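Local structure of NfrA2 (Bacillus megaterium, 5HEI) at residues His26-Ala37 against Ala119-Leu129. The protein is an FMN-containing, NADPH-dependent nitroreductase that forms a dimer and biotransforms the herbicide mesotrione. Sequence-based numbering, arbitrary orientation.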
# COMPACT_ATOMS: atom_id res chain seq x y z
N HIS A 26 -21.60 -6.65 -5.10
CA HIS A 26 -20.23 -7.09 -4.81
C HIS A 26 -19.24 -5.94 -5.02
O HIS A 26 -18.37 -5.73 -4.16
CB HIS A 26 -19.83 -8.30 -5.66
CG HIS A 26 -20.31 -9.62 -5.12
ND1 HIS A 26 -20.36 -9.89 -3.76
CD2 HIS A 26 -20.69 -10.73 -5.80
CE1 HIS A 26 -20.79 -11.13 -3.66
NE2 HIS A 26 -21.00 -11.68 -4.85
N LEU A 27 -19.38 -5.19 -6.14
CA LEU A 27 -18.52 -4.04 -6.45
C LEU A 27 -18.63 -2.96 -5.37
O LEU A 27 -17.60 -2.54 -4.84
CB LEU A 27 -18.81 -3.49 -7.87
CG LEU A 27 -18.06 -2.22 -8.35
CD1 LEU A 27 -16.54 -2.39 -8.33
CD2 LEU A 27 -18.52 -1.81 -9.74
N ASP A 28 -19.87 -2.56 -4.99
CA ASP A 28 -20.13 -1.57 -3.94
C ASP A 28 -19.50 -1.94 -2.60
O ASP A 28 -19.01 -1.06 -1.91
CB ASP A 28 -21.64 -1.29 -3.79
CG ASP A 28 -22.28 -0.60 -4.98
OD1 ASP A 28 -21.64 0.30 -5.58
OD2 ASP A 28 -23.44 -0.95 -5.31
N THR A 29 -19.50 -3.24 -2.25
CA THR A 29 -18.89 -3.77 -1.03
C THR A 29 -17.35 -3.66 -1.10
O THR A 29 -16.73 -3.30 -0.11
CB THR A 29 -19.40 -5.20 -0.77
OG1 THR A 29 -20.83 -5.17 -0.72
CG2 THR A 29 -18.85 -5.80 0.53
N ILE A 30 -16.76 -3.92 -2.30
CA ILE A 30 -15.32 -3.84 -2.58
C ILE A 30 -14.87 -2.36 -2.52
O ILE A 30 -13.80 -2.09 -1.96
CB ILE A 30 -14.95 -4.55 -3.93
CG1 ILE A 30 -15.18 -6.08 -3.84
CG2 ILE A 30 -13.50 -4.27 -4.37
CD1 ILE A 30 -15.34 -6.78 -5.19
N ILE A 31 -15.68 -1.41 -3.05
CA ILE A 31 -15.35 0.02 -2.99
C ILE A 31 -15.55 0.62 -1.58
O ILE A 31 -14.74 1.44 -1.17
CB ILE A 31 -15.92 0.91 -4.14
CG1 ILE A 31 -17.45 0.84 -4.26
CG2 ILE A 31 -15.24 0.59 -5.47
CD1 ILE A 31 -18.24 1.96 -3.56
N GLN A 32 -16.61 0.20 -0.85
CA GLN A 32 -16.89 0.66 0.52
C GLN A 32 -15.84 0.18 1.52
O GLN A 32 -15.48 0.93 2.44
CB GLN A 32 -18.30 0.25 0.98
CG GLN A 32 -19.38 1.20 0.49
CD GLN A 32 -20.76 0.64 0.69
OE1 GLN A 32 -21.25 -0.16 -0.11
NE2 GLN A 32 -21.41 1.05 1.77
N SER A 33 -15.32 -1.06 1.33
CA SER A 33 -14.27 -1.64 2.17
C SER A 33 -12.94 -0.91 1.93
O SER A 33 -12.25 -0.59 2.89
CB SER A 33 -14.11 -3.13 1.90
OG SER A 33 -15.32 -3.84 2.09
N ALA A 34 -12.61 -0.62 0.65
CA ALA A 34 -11.40 0.09 0.26
C ALA A 34 -11.39 1.52 0.84
O ALA A 34 -10.36 1.97 1.35
CB ALA A 34 -11.28 0.13 -1.26
N GLN A 35 -12.56 2.21 0.82
CA GLN A 35 -12.74 3.55 1.38
C GLN A 35 -12.63 3.53 2.90
O GLN A 35 -12.13 4.48 3.49
CB GLN A 35 -14.09 4.15 0.96
CG GLN A 35 -14.09 4.74 -0.44
CD GLN A 35 -15.34 5.54 -0.68
OE1 GLN A 35 -16.41 5.01 -0.98
NE2 GLN A 35 -15.23 6.85 -0.55
N SER A 36 -13.08 2.43 3.53
CA SER A 36 -13.05 2.22 4.98
C SER A 36 -11.64 2.13 5.57
O SER A 36 -11.47 2.34 6.77
CB SER A 36 -13.87 0.99 5.36
OG SER A 36 -15.25 1.21 5.12
N ALA A 37 -10.63 1.84 4.74
CA ALA A 37 -9.22 1.74 5.13
C ALA A 37 -8.61 3.10 5.50
O ALA A 37 -9.13 4.15 5.10
CB ALA A 37 -8.42 1.08 4.02
N ALA A 119 -7.32 -3.85 0.98
CA ALA A 119 -8.66 -3.81 1.57
C ALA A 119 -9.67 -4.33 0.54
O ALA A 119 -10.54 -5.13 0.89
CB ALA A 119 -9.02 -2.39 1.99
N ALA A 120 -9.50 -3.92 -0.73
CA ALA A 120 -10.33 -4.37 -1.84
C ALA A 120 -10.14 -5.88 -2.09
O ALA A 120 -11.11 -6.56 -2.38
CB ALA A 120 -10.00 -3.58 -3.10
N THR A 121 -8.89 -6.38 -1.92
CA THR A 121 -8.50 -7.79 -2.04
C THR A 121 -9.17 -8.64 -0.95
O THR A 121 -9.90 -9.58 -1.29
CB THR A 121 -6.96 -7.93 -2.12
OG1 THR A 121 -6.55 -7.69 -3.47
CG2 THR A 121 -6.45 -9.31 -1.68
N VAL A 122 -8.96 -8.30 0.34
CA VAL A 122 -9.55 -9.04 1.47
C VAL A 122 -11.08 -9.08 1.46
O VAL A 122 -11.66 -10.08 1.86
CB VAL A 122 -8.95 -8.72 2.87
CG1 VAL A 122 -7.49 -9.15 2.97
CG2 VAL A 122 -9.12 -7.25 3.24
N ALA A 123 -11.73 -8.00 0.96
CA ALA A 123 -13.19 -7.91 0.83
C ALA A 123 -13.68 -8.80 -0.30
O ALA A 123 -14.58 -9.61 -0.07
CB ALA A 123 -13.61 -6.47 0.57
N ALA A 124 -13.07 -8.68 -1.50
CA ALA A 124 -13.41 -9.47 -2.69
C ALA A 124 -13.20 -10.97 -2.48
O ALA A 124 -14.08 -11.75 -2.83
CB ALA A 124 -12.62 -8.98 -3.89
N GLU A 125 -12.04 -11.38 -1.92
CA GLU A 125 -11.73 -12.79 -1.67
C GLU A 125 -12.58 -13.44 -0.56
O GLU A 125 -12.81 -14.65 -0.61
CB GLU A 125 -10.22 -13.04 -1.52
CG GLU A 125 -9.50 -13.05 -2.86
CD GLU A 125 -8.02 -13.38 -2.84
OE1 GLU A 125 -7.24 -12.61 -2.22
OE2 GLU A 125 -7.62 -14.36 -3.50
N SER A 126 -13.09 -12.64 0.40
CA SER A 126 -13.99 -13.15 1.44
C SER A 126 -15.39 -13.41 0.88
O SER A 126 -16.12 -14.24 1.42
CB SER A 126 -14.05 -12.21 2.64
OG SER A 126 -14.63 -10.97 2.29
N LEU A 127 -15.75 -12.71 -0.22
CA LEU A 127 -17.03 -12.86 -0.93
C LEU A 127 -17.03 -14.10 -1.85
O LEU A 127 -18.08 -14.49 -2.36
CB LEU A 127 -17.38 -11.59 -1.73
CG LEU A 127 -17.77 -10.35 -0.92
CD1 LEU A 127 -17.54 -9.08 -1.73
CD2 LEU A 127 -19.21 -10.42 -0.45
N GLY A 128 -15.85 -14.69 -2.04
CA GLY A 128 -15.65 -15.87 -2.87
C GLY A 128 -14.95 -15.60 -4.19
O GLY A 128 -14.57 -16.54 -4.89
N LEU A 129 -14.76 -14.31 -4.53
CA LEU A 129 -14.11 -13.87 -5.76
C LEU A 129 -12.60 -14.11 -5.73
O LEU A 129 -12.03 -14.40 -4.68
CB LEU A 129 -14.41 -12.37 -6.04
CG LEU A 129 -15.87 -11.94 -6.21
CD1 LEU A 129 -16.04 -10.49 -5.88
CD2 LEU A 129 -16.36 -12.20 -7.62
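I30 pushes its two branches into the row of small residues on the facing helix: CG2 rests on A120 CB at 3.8 Å, while CD1 reaches A124 CB at 3.7 Å. With chi1 at -66° CG1 lies beside the backbone N and CG2 is anti to it, which turns CG2 to A120 and carries CD1 on toward A124. There L129 CD1 closes the far side of the hollow, 3.8 Å from I30 CD1. One turn back from I30, H26 meets L127 at the edge of its imidazole: ND1 lies 3.5 Å from L127 CD2, close to the ring plane, and the leucine and the histidine run alongside one another head to tail. L127 CD1 also reaches T29 CG2, so this leucine bridges the H26 and T29 positions. Toward the other end the bumps shrink to methyls. A123 CB fits against S33, 3.5 Å from OG, a hydroxyl that is also hydrogen-bonded to Q9 of the second subunit. A119 CB sits over the backbone of the last turn, 3.8 Å from A34 CA, with A37 CB beside it. The alanines let the short axes come within 8.0 Å while running roughly antiparallel, at 144° between their directions. G128, at positive phi, ends the second helix in a Schellman motif, after which the chain turns L129 back toward I30. I30 and A120 also touch strands 75-82 and 154-163, and L129 touches the latter, which places this alanine-lined helix pair against the central sheet of the FMN-dependent nitroreductase fold, with the side chain of A37 about 8 Å from a bound FMN.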